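Local structure of fructose-bisphosphate aldolase (Slackia heliotrinireducens, 4MOZ) at residues Arg36-Ala41 against Lys286-Ile291; Ala81-Leu86 against Pro120-Ile125; Tyr99-Asn104 against Glu126-Met131; Gln254-Ile259 against Asp295-Arg300. The protein is an aldolase of the DeoC/LacD family, built on the eight-stranded parallel beta/alpha barrel of the TIM-barrel clan. All coordinates share one frame; numbering follows the deposited sequence.

Contact 1 of 4, residues Arg36-Ala41 against Lys286-Ile291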
loop_
_atom_site.group_PDB
_atom_site.type_symbol
_atom_site.label_atom_id
_atom_site.label_comp_id
_atom_site.label_asym_id
_atom_site.label_seq_id
_atom_site.Cartn_x
_atom_site.Cartn_y
_atom_site.Cartn_z
ATOM N N ARG C 36 31.989 13.083 -18.793
ATOM C CA ARG C 36 32.456 12.669 -17.469
ATOM C C ARG C 36 31.644 13.375 -16.387
ATOM O O ARG C 36 31.324 14.558 -16.518
ATOM C CB ARG C 36 33.941 13.004 -17.298
ATOM C CG ARG C 36 34.885 12.265 -18.237
ATOM C CD ARG C 36 35.657 11.170 -17.517
ATOM N NE ARG C 36 36.731 10.638 -18.355
ATOM C CZ ARG C 36 37.991 11.072 -18.350
ATOM N NH1 ARG C 36 38.373 12.054 -17.539
ATOM N NH2 ARG C 36 38.876 10.514 -19.163
ATOM N N LEU C 37 31.318 12.661 -15.315
ATOM C CA LEU C 37 30.492 13.245 -14.262
ATOM C C LEU C 37 31.272 13.561 -12.994
ATOM O O LEU C 37 31.745 12.653 -12.302
ATOM C CB LEU C 37 29.289 12.349 -13.930
ATOM C CG LEU C 37 28.306 12.885 -12.874
ATOM C CD1 LEU C 37 27.573 14.123 -13.372
ATOM C CD2 LEU C 37 27.314 11.812 -12.450
HETATM N N MSE C 38 31.398 14.853 -12.705
HETATM C CA MSE C 38 31.923 15.321 -11.426
HETATM C C MSE C 38 30.723 15.677 -10.559
HETATM O O MSE C 38 30.069 16.697 -10.783
HETATM C CB MSE C 38 32.846 16.532 -11.620
HETATM C CG MSE C 38 33.653 16.930 -10.387
HETATM SE SE MSE C 38 32.554 17.622 -8.914
HETATM C CE MSE C 38 33.978 18.333 -7.774
ATOM N N LEU C 39 30.427 14.821 -9.583
ATOM C CA LEU C 39 29.260 14.995 -8.720
ATOM C C LEU C 39 29.649 15.501 -7.333
ATOM O O LEU C 39 30.437 14.866 -6.624
ATOM C CB LEU C 39 28.463 13.683 -8.620
ATOM C CG LEU C 39 27.149 13.701 -7.821
ATOM C CD1 LEU C 39 26.113 12.780 -8.446
ATOM C CD2 LEU C 39 27.356 13.356 -6.348
ATOM N N PHE C 40 29.090 16.646 -6.958
ATOM C CA PHE C 40 29.264 17.195 -5.620
ATOM C C PHE C 40 28.068 16.768 -4.763
ATOM O O PHE C 40 26.941 17.253 -4.943
ATOM C CB PHE C 40 29.425 18.719 -5.699
ATOM C CG PHE C 40 29.557 19.410 -4.363
ATOM C CD1 PHE C 40 30.246 18.818 -3.302
ATOM C CD2 PHE C 40 29.021 20.684 -4.181
ATOM C CE1 PHE C 40 30.368 19.465 -2.084
ATOM C CE2 PHE C 40 29.147 21.343 -2.963
ATOM C CZ PHE C 40 29.821 20.731 -1.914
ATOM N N ALA C 41 28.329 15.833 -3.847
ATOM C CA ALA C 41 27.297 15.243 -3.001
ATOM C C ALA C 41 27.008 16.100 -1.767
ATOM O O ALA C 41 27.896 16.359 -0.948
ATOM C CB ALA C 41 27.693 13.826 -2.599
ATOM N N LYS C 286 38.002 22.297 -7.852
ATOM C CA LYS C 286 38.742 22.683 -9.048
ATOM C C LYS C 286 39.779 21.625 -9.398
ATOM O O LYS C 286 39.930 21.273 -10.567
ATOM C CB LYS C 286 39.380 24.067 -8.877
ATOM C CG LYS C 286 38.370 25.204 -8.916
ATOM C CD LYS C 286 39.018 26.565 -8.723
ATOM C CE LYS C 286 37.990 27.674 -8.894
ATOM N NZ LYS C 286 38.587 29.032 -8.761
ATOM N N ALA C 287 40.459 21.103 -8.376
ATOM C CA ALA C 287 41.425 20.012 -8.539
ATOM C C ALA C 287 40.760 18.741 -9.073
ATOM O O ALA C 287 41.251 18.131 -10.031
ATOM C CB ALA C 287 42.139 19.730 -7.225
ATOM N N ILE C 288 39.642 18.358 -8.457
ATOM C CA ILE C 288 38.871 17.189 -8.888
ATOM C C ILE C 288 38.375 17.362 -10.326
ATOM O O ILE C 288 38.568 16.476 -11.160
ATOM C CB ILE C 288 37.690 16.906 -7.937
ATOM C CG1 ILE C 288 38.203 16.537 -6.540
ATOM C CG2 ILE C 288 36.811 15.789 -8.485
ATOM C CD1 ILE C 288 37.139 16.578 -5.461
ATOM N N SER C 289 37.756 18.507 -10.610
ATOM C CA SER C 289 37.234 18.812 -11.942
ATOM C C SER C 289 38.326 18.884 -13.012
ATOM O O SER C 289 38.066 18.600 -14.183
ATOM C CB SER C 289 36.443 20.122 -11.926
ATOM O OG SER C 289 35.150 19.936 -11.374
ATOM N N ALA C 290 39.537 19.269 -12.614
ATOM C CA ALA C 290 40.655 19.344 -13.550
ATOM C C ALA C 290 41.058 17.953 -14.026
ATOM O O ALA C 290 41.285 17.749 -15.218
ATOM C CB ALA C 290 41.838 20.077 -12.937
ATOM N N ILE C 291 41.128 16.999 -13.096
ATOM C CA ILE C 291 41.355 15.597 -13.450
ATOM C C ILE C 291 40.187 15.052 -14.271
ATOM O O ILE C 291 40.385 14.516 -15.360
ATOM C CB ILE C 291 41.572 14.709 -12.205
ATOM C CG1 ILE C 291 42.900 15.062 -11.529
ATOM C CG2 ILE C 291 41.535 13.231 -12.580
ATOM C CD1 ILE C 291 43.103 14.414 -10.174
#

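Contact 2 of 4, residues Ala81-Leu86 against Pro120-Ile125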
loop_
_atom_site.group_PDB
_atom_site.type_symbol
_atom_site.label_atom_id
_atom_site.label_comp_id
_atom_site.label_asym_id
_atom_site.label_seq_id
_atom_site.Cartn_x
_atom_site.Cartn_y
_atom_site.Cartn_z
ATOM N N ALA C 81 24.297 17.449 -6.021
ATOM C CA ALA C 81 23.232 16.523 -5.630
ATOM C C ALA C 81 22.749 16.805 -4.213
ATOM O O ALA C 81 23.542 16.803 -3.269
ATOM C CB ALA C 81 23.697 15.079 -5.758
ATOM N N GLY C 82 21.449 17.056 -4.076
ATOM C CA GLY C 82 20.841 17.296 -2.767
ATOM C C GLY C 82 19.350 17.027 -2.748
ATOM O O GLY C 82 18.727 16.865 -3.803
ATOM N N GLN C 83 18.774 16.984 -1.546
ATOM C CA GLN C 83 17.332 16.784 -1.387
ATOM C C GLN C 83 16.540 17.942 -1.988
ATOM O O GLN C 83 17.029 19.078 -2.044
ATOM C CB GLN C 83 16.961 16.605 0.087
ATOM C CG GLN C 83 17.389 15.276 0.695
ATOM C CD GLN C 83 18.814 15.299 1.220
ATOM O OE1 GLN C 83 19.468 16.351 1.242
ATOM N NE2 GLN C 83 19.308 14.135 1.645
ATOM N N ARG C 84 15.325 17.634 -2.442
ATOM C CA ARG C 84 14.407 18.616 -3.033
ATOM C C ARG C 84 14.249 19.854 -2.150
ATOM O O ARG C 84 14.364 20.983 -2.634
ATOM C CB ARG C 84 13.042 17.964 -3.285
ATOM C CG ARG C 84 12.036 18.789 -4.082
ATOM C CD ARG C 84 10.601 18.434 -3.695
ATOM N NE ARG C 84 10.356 18.738 -2.285
ATOM C CZ ARG C 84 9.901 19.907 -1.830
ATOM N NH1 ARG C 84 9.599 20.891 -2.670
ATOM N NH2 ARG C 84 9.740 20.092 -0.526
ATOM N N GLY C 85 13.999 19.632 -0.858
ATOM C CA GLY C 85 13.772 20.717 0.095
ATOM C C GLY C 85 14.965 21.637 0.262
ATOM O O GLY C 85 14.822 22.863 0.227
ATOM N N LEU C 86 16.142 21.036 0.433
ATOM C CA LEU C 86 17.392 21.768 0.581
ATOM C C LEU C 86 17.630 22.678 -0.621
ATOM O O LEU C 86 17.893 23.877 -0.463
ATOM C CB LEU C 86 18.556 20.789 0.752
ATOM C CG LEU C 86 19.976 21.359 0.783
ATOM C CD1 LEU C 86 20.231 22.136 2.067
ATOM C CD2 LEU C 86 20.987 20.236 0.620
ATOM N N PRO C 120 13.469 5.597 1.673
ATOM C CA PRO C 120 12.223 5.766 0.930
ATOM C C PRO C 120 12.223 6.973 -0.003
ATOM O O PRO C 120 12.785 8.018 0.338
ATOM C CB PRO C 120 11.207 6.005 2.043
ATOM C CG PRO C 120 11.981 6.764 3.067
ATOM C CD PRO C 120 13.374 6.187 3.026
ATOM N N GLN C 121 11.581 6.835 -1.162
ATOM C CA GLN C 121 11.332 7.986 -2.016
ATOM C C GLN C 121 10.562 9.017 -1.197
ATOM O O GLN C 121 9.558 8.696 -0.573
ATOM C CB GLN C 121 10.549 7.591 -3.262
ATOM C CG GLN C 121 10.398 8.735 -4.251
ATOM C CD GLN C 121 9.815 8.293 -5.578
ATOM O OE1 GLN C 121 9.983 7.142 -5.990
ATOM N NE2 GLN C 121 9.133 9.210 -6.263
ATOM N N LEU C 122 11.054 10.249 -1.190
ATOM C CA LEU C 122 10.557 11.279 -0.280
ATOM C C LEU C 122 9.338 12.023 -0.805
ATOM O O LEU C 122 8.608 12.623 -0.029
ATOM C CB LEU C 122 11.677 12.263 0.064
ATOM C CG LEU C 122 12.909 11.655 0.740
ATOM C CD1 LEU C 122 14.046 12.668 0.833
ATOM C CD2 LEU C 122 12.572 11.085 2.115
ATOM N N HIS C 123 9.118 11.973 -2.115
ATOM C CA HIS C 123 8.003 12.667 -2.768
ATOM C C HIS C 123 7.921 12.178 -4.180
ATOM O O HIS C 123 8.844 11.527 -4.659
ATOM C CB HIS C 123 8.241 14.178 -2.764
ATOM C CG HIS C 123 9.648 14.556 -3.159
ATOM N ND1 HIS C 123 10.061 14.572 -4.442
ATOM C CD2 HIS C 123 10.758 14.886 -2.383
ATOM C CE1 HIS C 123 11.361 14.912 -4.488
ATOM N NE2 HIS C 123 11.788 15.103 -3.228
ATOM N N ASP C 124 6.837 12.493 -4.880
ATOM C CA ASP C 124 6.718 12.080 -6.277
ATOM C C ASP C 124 7.618 12.903 -7.211
ATOM O O ASP C 124 8.159 13.949 -6.820
ATOM C CB ASP C 124 5.253 12.088 -6.746
ATOM C CG ASP C 124 4.591 13.460 -6.629
ATOM O OD1 ASP C 124 5.288 14.500 -6.665
ATOM O OD2 ASP C 124 3.349 13.495 -6.511
ATOM N N ILE C 125 7.775 12.419 -8.441
ATOM C CA ILE C 125 8.572 13.115 -9.443
ATOM C C ILE C 125 7.948 14.462 -9.811
ATOM O O ILE C 125 8.663 15.424 -10.083
ATOM C CB ILE C 125 8.820 12.242 -10.699
ATOM C CG1 ILE C 125 9.860 12.900 -11.619
ATOM C CG2 ILE C 125 7.516 11.935 -11.438
ATOM C CD1 ILE C 125 10.428 11.972 -12.674
HETATM O O HOH W 1 14.281 15.005 -2.137
#

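Contact 3 of 4, residues Tyr99-Asn104 against Glu126-Met131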
loop_
_atom_site.group_PDB
_atom_site.type_symbol
_atom_site.label_atom_id
_atom_site.label_comp_id
_atom_site.label_asym_id
_atom_site.label_seq_id
_atom_site.Cartn_x
_atom_site.Cartn_y
_atom_site.Cartn_z
ATOM N N TYR C 99 21.528 21.153 -10.831
ATOM C CA TYR C 99 21.009 20.425 -9.670
ATOM C C TYR C 99 20.563 19.009 -10.003
ATOM O O TYR C 99 19.862 18.775 -10.992
ATOM C CB TYR C 99 19.866 21.195 -8.997
ATOM C CG TYR C 99 20.315 22.482 -8.337
ATOM C CD1 TYR C 99 21.007 22.461 -7.120
ATOM C CD2 TYR C 99 20.049 23.721 -8.927
ATOM C CE1 TYR C 99 21.423 23.636 -6.517
ATOM C CE2 TYR C 99 20.459 24.904 -8.331
ATOM C CZ TYR C 99 21.145 24.859 -7.127
ATOM O OH TYR C 99 21.555 26.031 -6.529
ATOM N N LEU C 100 21.000 18.071 -9.165
ATOM C CA LEU C 100 20.519 16.703 -9.199
ATOM C C LEU C 100 19.736 16.468 -7.909
ATOM O O LEU C 100 20.305 16.521 -6.809
ATOM C CB LEU C 100 21.689 15.727 -9.286
ATOM C CG LEU C 100 21.341 14.266 -9.589
ATOM C CD1 LEU C 100 21.527 13.976 -11.068
ATOM C CD2 LEU C 100 22.220 13.336 -8.771
ATOM N N VAL C 101 18.434 16.224 -8.043
ATOM C CA VAL C 101 17.570 16.034 -6.878
ATOM C C VAL C 101 17.641 14.596 -6.364
ATOM O O VAL C 101 17.246 13.647 -7.053
ATOM C CB VAL C 101 16.112 16.446 -7.165
ATOM C CG1 VAL C 101 15.246 16.250 -5.925
ATOM C CG2 VAL C 101 16.055 17.898 -7.625
ATOM N N LYS C 102 18.162 14.450 -5.149
ATOM C CA LYS C 102 18.257 13.153 -4.500
ATOM C C LYS C 102 16.882 12.759 -3.963
ATOM O O LYS C 102 16.396 13.338 -2.994
ATOM C CB LYS C 102 19.319 13.185 -3.393
ATOM C CG LYS C 102 19.542 11.864 -2.671
ATOM C CD LYS C 102 19.913 10.741 -3.630
ATOM C CE LYS C 102 20.687 9.644 -2.921
ATOM N NZ LYS C 102 19.851 8.947 -1.904
HETATM N N MSE C 103 16.271 11.771 -4.611
HETATM C CA MSE C 103 14.865 11.411 -4.396
HETATM C C MSE C 103 14.578 10.688 -3.083
HETATM O O MSE C 103 13.488 10.822 -2.532
HETATM C CB MSE C 103 14.357 10.552 -5.555
HETATM C CG MSE C 103 14.389 11.245 -6.891
HETATM SE SE MSE C 103 13.272 12.837 -6.942
HETATM C CE MSE C 103 11.512 11.992 -6.825
ATOM N N ASN C 104 15.531 9.897 -2.605
ATOM C CA ASN C 104 15.357 9.213 -1.329
ATOM C C ASN C 104 16.438 9.570 -0.314
ATOM O O ASN C 104 17.506 10.045 -0.688
ATOM C CB ASN C 104 15.214 7.691 -1.519
ATOM C CG ASN C 104 16.474 7.016 -2.042
ATOM O OD1 ASN C 104 17.374 7.651 -2.602
ATOM N ND2 ASN C 104 16.531 5.700 -1.873
ATOM N N GLU C 126 6.619 14.525 -9.789
ATOM C CA GLU C 126 5.880 15.743 -10.125
ATOM C C GLU C 126 6.317 16.947 -9.293
ATOM O O GLU C 126 6.347 18.065 -9.798
ATOM C CB GLU C 126 4.369 15.517 -9.992
ATOM C CG GLU C 126 3.739 14.733 -11.142
ATOM C CD GLU C 126 3.898 13.220 -11.027
ATOM O OE1 GLU C 126 4.518 12.726 -10.057
ATOM O OE2 GLU C 126 3.389 12.510 -11.918
ATOM N N ALA C 127 6.664 16.713 -8.028
ATOM C CA ALA C 127 7.183 17.769 -7.152
ATOM C C ALA C 127 8.455 18.400 -7.729
ATOM O O ALA C 127 8.640 19.619 -7.664
ATOM C CB ALA C 127 7.448 17.225 -5.755
ATOM N N VAL C 128 9.321 17.563 -8.298
ATOM C CA VAL C 128 10.575 18.019 -8.896
ATOM C C VAL C 128 10.310 18.747 -10.218
ATOM O O VAL C 128 10.945 19.766 -10.514
ATOM C CB VAL C 128 11.556 16.845 -9.106
ATOM C CG1 VAL C 128 12.854 17.328 -9.738
ATOM C CG2 VAL C 128 11.841 16.140 -7.785
ATOM N N LEU C 129 9.364 18.223 -10.995
ATOM C CA LEU C 129 8.954 18.822 -12.267
ATOM C C LEU C 129 8.384 20.223 -12.084
ATOM O O LEU C 129 8.644 21.114 -12.897
ATOM C CB LEU C 129 7.920 17.934 -12.962
ATOM C CG LEU C 129 8.365 16.860 -13.963
ATOM C CD1 LEU C 129 9.675 16.180 -13.580
ATOM C CD2 LEU C 129 7.257 15.834 -14.171
ATOM N N ALA C 130 7.609 20.408 -11.015
ATOM C CA ALA C 130 7.014 21.703 -10.686
ATOM C C ALA C 130 8.100 22.720 -10.366
ATOM O O ALA C 130 8.020 23.883 -10.761
ATOM C CB ALA C 130 6.051 21.565 -9.513
HETATM N N MSE C 131 9.123 22.262 -9.655
HETATM C CA MSE C 131 10.237 23.108 -9.285
HETATM C C MSE C 131 11.071 23.493 -10.515
HETATM O O MSE C 131 11.482 24.648 -10.650
HETATM C CB MSE C 131 11.081 22.397 -8.239
HETATM C CG MSE C 131 11.918 23.311 -7.402
HETATM SE SE MSE C 131 12.589 22.385 -5.835
HETATM C CE MSE C 131 14.423 22.929 -5.988
#

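Contact 4 of 4, residues Gln254-Ile259 against Asp295-Arg300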
loop_
_atom_site.group_PDB
_atom_site.type_symbol
_atom_site.label_atom_id
_atom_site.label_comp_id
_atom_site.label_asym_id
_atom_site.label_seq_id
_atom_site.Cartn_x
_atom_site.Cartn_y
_atom_site.Cartn_z
ATOM N N GLN C 254 43.886 8.461 -6.336
ATOM C CA GLN C 254 42.820 7.462 -6.366
ATOM C C GLN C 254 41.834 7.756 -7.492
ATOM O O GLN C 254 41.507 6.870 -8.277
ATOM C CB GLN C 254 42.081 7.411 -5.035
ATOM C CG GLN C 254 42.843 6.719 -3.917
ATOM C CD GLN C 254 42.047 6.661 -2.626
ATOM O OE1 GLN C 254 40.823 6.808 -2.630
ATOM N NE2 GLN C 254 42.739 6.444 -1.510
ATOM N N LEU C 255 41.383 9.007 -7.575
ATOM C CA LEU C 255 40.428 9.426 -8.599
ATOM C C LEU C 255 40.981 9.246 -10.007
ATOM O O LEU C 255 40.254 8.852 -10.922
ATOM C CB LEU C 255 40.009 10.887 -8.390
ATOM C CG LEU C 255 39.275 11.284 -7.105
ATOM C CD1 LEU C 255 38.716 12.690 -7.259
ATOM C CD2 LEU C 255 38.158 10.309 -6.751
ATOM N N HIS C 256 42.269 9.545 -10.167
ATOM C CA HIS C 256 42.955 9.395 -11.438
ATOM C C HIS C 256 43.036 7.938 -11.831
ATOM O O HIS C 256 42.704 7.575 -12.966
ATOM C CB HIS C 256 44.346 10.030 -11.365
ATOM C CG HIS C 256 44.980 10.268 -12.715
ATOM N ND1 HIS C 256 45.707 9.330 -13.349
ATOM C CD2 HIS C 256 44.964 11.385 -13.550
ATOM C CE1 HIS C 256 46.142 9.818 -14.528
ATOM N NE2 HIS C 256 45.683 11.075 -14.652
ATOM N N ASP C 257 43.454 7.092 -10.890
ATOM C CA ASP C 257 43.507 5.645 -11.107
ATOM C C ASP C 257 42.145 5.057 -11.459
ATOM O O ASP C 257 42.046 4.207 -12.341
ATOM C CB ASP C 257 44.083 4.930 -9.881
ATOM C CG ASP C 257 45.561 5.219 -9.672
ATOM O OD1 ASP C 257 46.209 5.788 -10.578
ATOM O OD2 ASP C 257 46.080 4.876 -8.592
ATOM N N GLN C 258 41.102 5.515 -10.770
ATOM C CA GLN C 258 39.746 5.022 -10.999
ATOM C C GLN C 258 39.285 5.276 -12.432
ATOM O O GLN C 258 38.632 4.425 -13.034
ATOM C CB GLN C 258 38.763 5.638 -10.000
ATOM C CG GLN C 258 38.871 5.055 -8.595
ATOM C CD GLN C 258 38.186 5.897 -7.532
ATOM O OE1 GLN C 258 37.570 6.929 -7.826
ATOM N NE2 GLN C 258 38.293 5.461 -6.280
ATOM N N ILE C 259 39.635 6.440 -12.975
ATOM C CA ILE C 259 39.266 6.784 -14.342
ATOM C C ILE C 259 40.086 5.978 -15.352
ATOM O O ILE C 259 39.523 5.261 -16.179
ATOM C CB ILE C 259 39.414 8.295 -14.627
ATOM C CG1 ILE C 259 38.450 9.104 -13.752
ATOM C CG2 ILE C 259 39.171 8.586 -16.106
ATOM C CD1 ILE C 259 38.716 10.597 -13.732
ATOM N N ASP C 295 41.419 16.332 -17.827
ATOM C CA ASP C 295 42.467 15.312 -18.018
ATOM C C ASP C 295 43.823 15.592 -17.358
ATOM O O ASP C 295 44.822 14.943 -17.698
ATOM C CB ASP C 295 42.663 15.018 -19.512
ATOM C CG ASP C 295 41.384 14.573 -20.190
ATOM O OD1 ASP C 295 40.892 13.475 -19.859
ATOM O OD2 ASP C 295 40.867 15.330 -21.045
ATOM N N TYR C 296 43.866 16.537 -16.419
ATOM C CA TYR C 296 45.107 16.865 -15.705
ATOM C C TYR C 296 45.790 15.638 -15.114
ATOM O O TYR C 296 45.121 14.693 -14.683
ATOM C CB TYR C 296 44.836 17.840 -14.556
ATOM C CG TYR C 296 44.755 19.307 -14.923
ATOM C CD1 TYR C 296 44.101 19.731 -16.082
ATOM C CD2 TYR C 296 45.294 20.277 -14.079
ATOM C CE1 TYR C 296 44.012 21.076 -16.403
ATOM C CE2 TYR C 296 45.205 21.626 -14.388
ATOM C CZ TYR C 296 44.565 22.019 -15.551
ATOM O OH TYR C 296 44.472 23.354 -15.866
ATOM N N ASP C 297 47.123 15.669 -15.103
ATOM C CA ASP C 297 47.930 14.781 -14.270
ATOM C C ASP C 297 47.661 15.106 -12.807
ATOM O O ASP C 297 47.179 16.199 -12.489
ATOM C CB ASP C 297 49.424 14.990 -14.550
ATOM C CG ASP C 297 49.906 14.250 -15.789
ATOM O OD1 ASP C 297 49.183 13.362 -16.295
ATOM O OD2 ASP C 297 51.028 14.555 -16.253
ATOM N N VAL C 298 47.987 14.163 -11.925
ATOM C CA VAL C 298 47.847 14.352 -10.479
ATOM C C VAL C 298 48.628 15.582 -9.993
ATOM O O VAL C 298 48.101 16.393 -9.222
ATOM C CB VAL C 298 48.282 13.083 -9.702
ATOM C CG1 VAL C 298 48.308 13.333 -8.200
ATOM C CG2 VAL C 298 47.357 11.919 -10.033
ATOM N N ASP C 299 49.868 15.718 -10.469
ATOM C CA ASP C 299 50.758 16.812 -10.069
ATOM C C ASP C 299 50.205 18.198 -10.394
ATOM O O ASP C 299 50.277 19.103 -9.565
ATOM C CB ASP C 299 52.149 16.650 -10.700
ATOM C CG ASP C 299 52.981 15.568 -10.028
ATOM O OD1 ASP C 299 52.618 15.109 -8.922
ATOM O OD2 ASP C 299 54.010 15.174 -10.615
ATOM N N ARG C 300 49.657 18.363 -11.595
ATOM C CA ARG C 300 49.089 19.650 -11.978
ATOM C C ARG C 300 47.774 19.924 -11.252
ATOM O O ARG C 300 47.455 21.079 -10.948
ATOM C CB ARG C 300 48.916 19.771 -13.493
ATOM C CG ARG C 300 48.900 21.225 -13.943
ATOM C CD ARG C 300 48.587 21.435 -15.416
ATOM N NE ARG C 300 48.348 22.859 -15.643
ATOM C CZ ARG C 300 47.888 23.393 -16.768
ATOM N NH1 ARG C 300 47.603 22.630 -17.814
ATOM N NH2 ARG C 300 47.711 24.705 -16.843
HETATM O O HOH W 2 46.388 12.655 -16.746
#

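Contact 1 of 4, residues Arg36-Ala41 against Lys286-Ile291
Met38, modelled as selenomethionine, leans from strand 37-41 onto helix 278-294 and meets Ile288 and Ser289 there. The two apolar side chains cross at about a right angle, and two points of the Met38 chain, CG and CE, each lie 3.9 Å from Ile288 CG2. A bend in the Met38 chain at its second torsion (chi2 -67°) folds CE back to the methyl that CG already touches. Ser289 comes to the same chain from beside Ile288, its OG 3.5 Å from Met38 CG. That hydroxyl is buried, but its polar need is met elsewhere, by the carbonyl of Val76, so toward Met38 it offers only van der Waals contact. Farther out, the guanidinium of Arg36 turns its edge to the helix, NH1 lying 3.9 Å from Ile291 O with that oxygen in the guanidinium plane; the hydrogen bond of NH1 goes one residue on, to Thr292 O. Strand 37-41, the first of the barrel, thus packs its outward face on helix 278-294. Ile288 also rests on Asn267 and Thr269 of neighbouring strand 266-269 and on Phe251 and Leu255 of helix 248-260, while helix 298-305 packs on Ala287 and Ile291.

Contact 2 of 4, residues Ala81-Leu86 against Pro120-Ile125
A water bridges His123 and Arg84, 2.7 Å from His123 NE2 and 2.8 Å from the backbone N of Arg84, from which it accepts. This N-H belongs to the first turn of helix 84-90, just after the N-cap residue Gln83. The His123 ring lies against the Arg84 side chain in a CH-pi contact: CD of Arg84 stands over the centre of one ring face, 3.6 Å from the centroid. Beyond it the chain bends at chi3 (62°), and the guanidinium stands almost upright to the ring, the planes 85° apart, so the histidine meets the aliphatic part of the arginine and no cation-pi stack forms. Across the ring, ND1 of His123 donates in the ring plane to Asp124 O at 3.1 Å, a nearly straight bond that fixes the ring's rotation. The charged end of Arg84 goes on to Asp14 of the second subunit in a salt bridge. Gln83 adds a looser apolar touch, its CG 4.2 Å from Leu122 CD1, while its amide NE2 bonds Ser105. The contact joins the C-terminal end of barrel strand 79-82 to the long loop leading into helix 125-132, a neighbouring beta-alpha connection of a TIM barrel, here at a subunit interface.

Contact 3 of 4, residues Tyr99-Asn104 against Glu126-Met131
Val128 of helix 125-132 packs on Val101 of strand 99-102 within a beta-alpha-beta unit of the TIM barrel, the strand, the helix and then strand 138-145. The tight part of the contact is small and wholly apolar. The two valines slide past each other in opposite directions, each branch meeting one of the other: CG2 of Val101 is 3.9 Å from Val128 CG1, and CG1 of Val101 is 3.9 Å from Val128 CG2. In both residues CG1 stands anti to the backbone N (chi1 -179° in Val101, 180° in Val128), and because the two side chains run in opposite directions, unlike branches pair. Val138 and Leu141 of strand 138-145 lie against Val128 as well, so this side chain is wedged between the two strands that the helix connects. Toward the helix ends the packing opens. Met131, modelled as selenomethionine, points at the strand but comes no nearer than 5.5 Å, and it rests instead on Ile87 and Ala88 of helix 84-90 and on Ala13 of the second subunit. Glu126 is exposed to solvent; Ala127 and Ala130 pack on Ala164 and Leu16 of the second subunit. On the strand's other face Lys102 turns into the barrel, its NZ bonded at 2.9 Å to both OD1 and O of Asn104 and also to Thr144. Just past the strand end, the Met103 chain, also selenomethionine, bends at chi2 (-61°) and so lays SE 3.7 Å from Val128 CG2.

Contact 4 of 4, residues Gln254-Ile259 against Asp295-Arg300
Helix 248-260 passes the short turn that leads into helix 298-305, with the CA atoms of His256 and Val298 7.0 Å apart; Asp295, with its positive phi (72°), ends the helical run of helix 278-294. His256 carries the contact. Its ring stands anti to the backbone N (chi1 -164°) and reaches out to the turn, crossing Val298 obliquely. CG2 of Val298 packs at the root of the ring, 3.8 Å from His256 CB, while farther out CD2 of the ring lies 3.5 Å from Tyr296 O, which sits near the ring plane at its edge. A water in the plane of the ring joins the tip to the turn: it is 2.7 Å from His256 NE2, and Asp295 O and Asp297 OD1 each lie 2.9 Å from it and compete with other acceptors for its protons. Ile291 of helix 278-294 packs on His256, and Tyr260 meets its ring with planes at about 40°. Asp295 OD1 is bonded to Tyr260 OH, a second tie between the turn and helix 248-260. The polar link from His256 to the turn is therefore water-mediated, with NE2 of His256 4.5 Å from Asp297 OD1; the nearby carboxylate may modestly favour a protonated histidine, though its charge is not seen.

From the N terminus, strand 37-41 opens contact 1, which closes only at helix 278-294, 245 residues later, and so ties the first barrel strand to a late helix. Within that span lie contacts 2 and 3, whose segments alternate along the chain; their centres are 6 Å apart, and probable backbone hydrogen bonds Gly82 O to Lys102 N and Met103 O to Leu122 N join them. Both also touch the second subunit. Contact 4 opens at helix 248-260, in series with contacts 2 and 3, and crosses contact 1, since 286-291 falls between its segments. Contacts 1 and 4 therefore fasten the C-terminal helices to one side of the barrel, while contacts 2 and 3 lie across the chain's centre from contact 4.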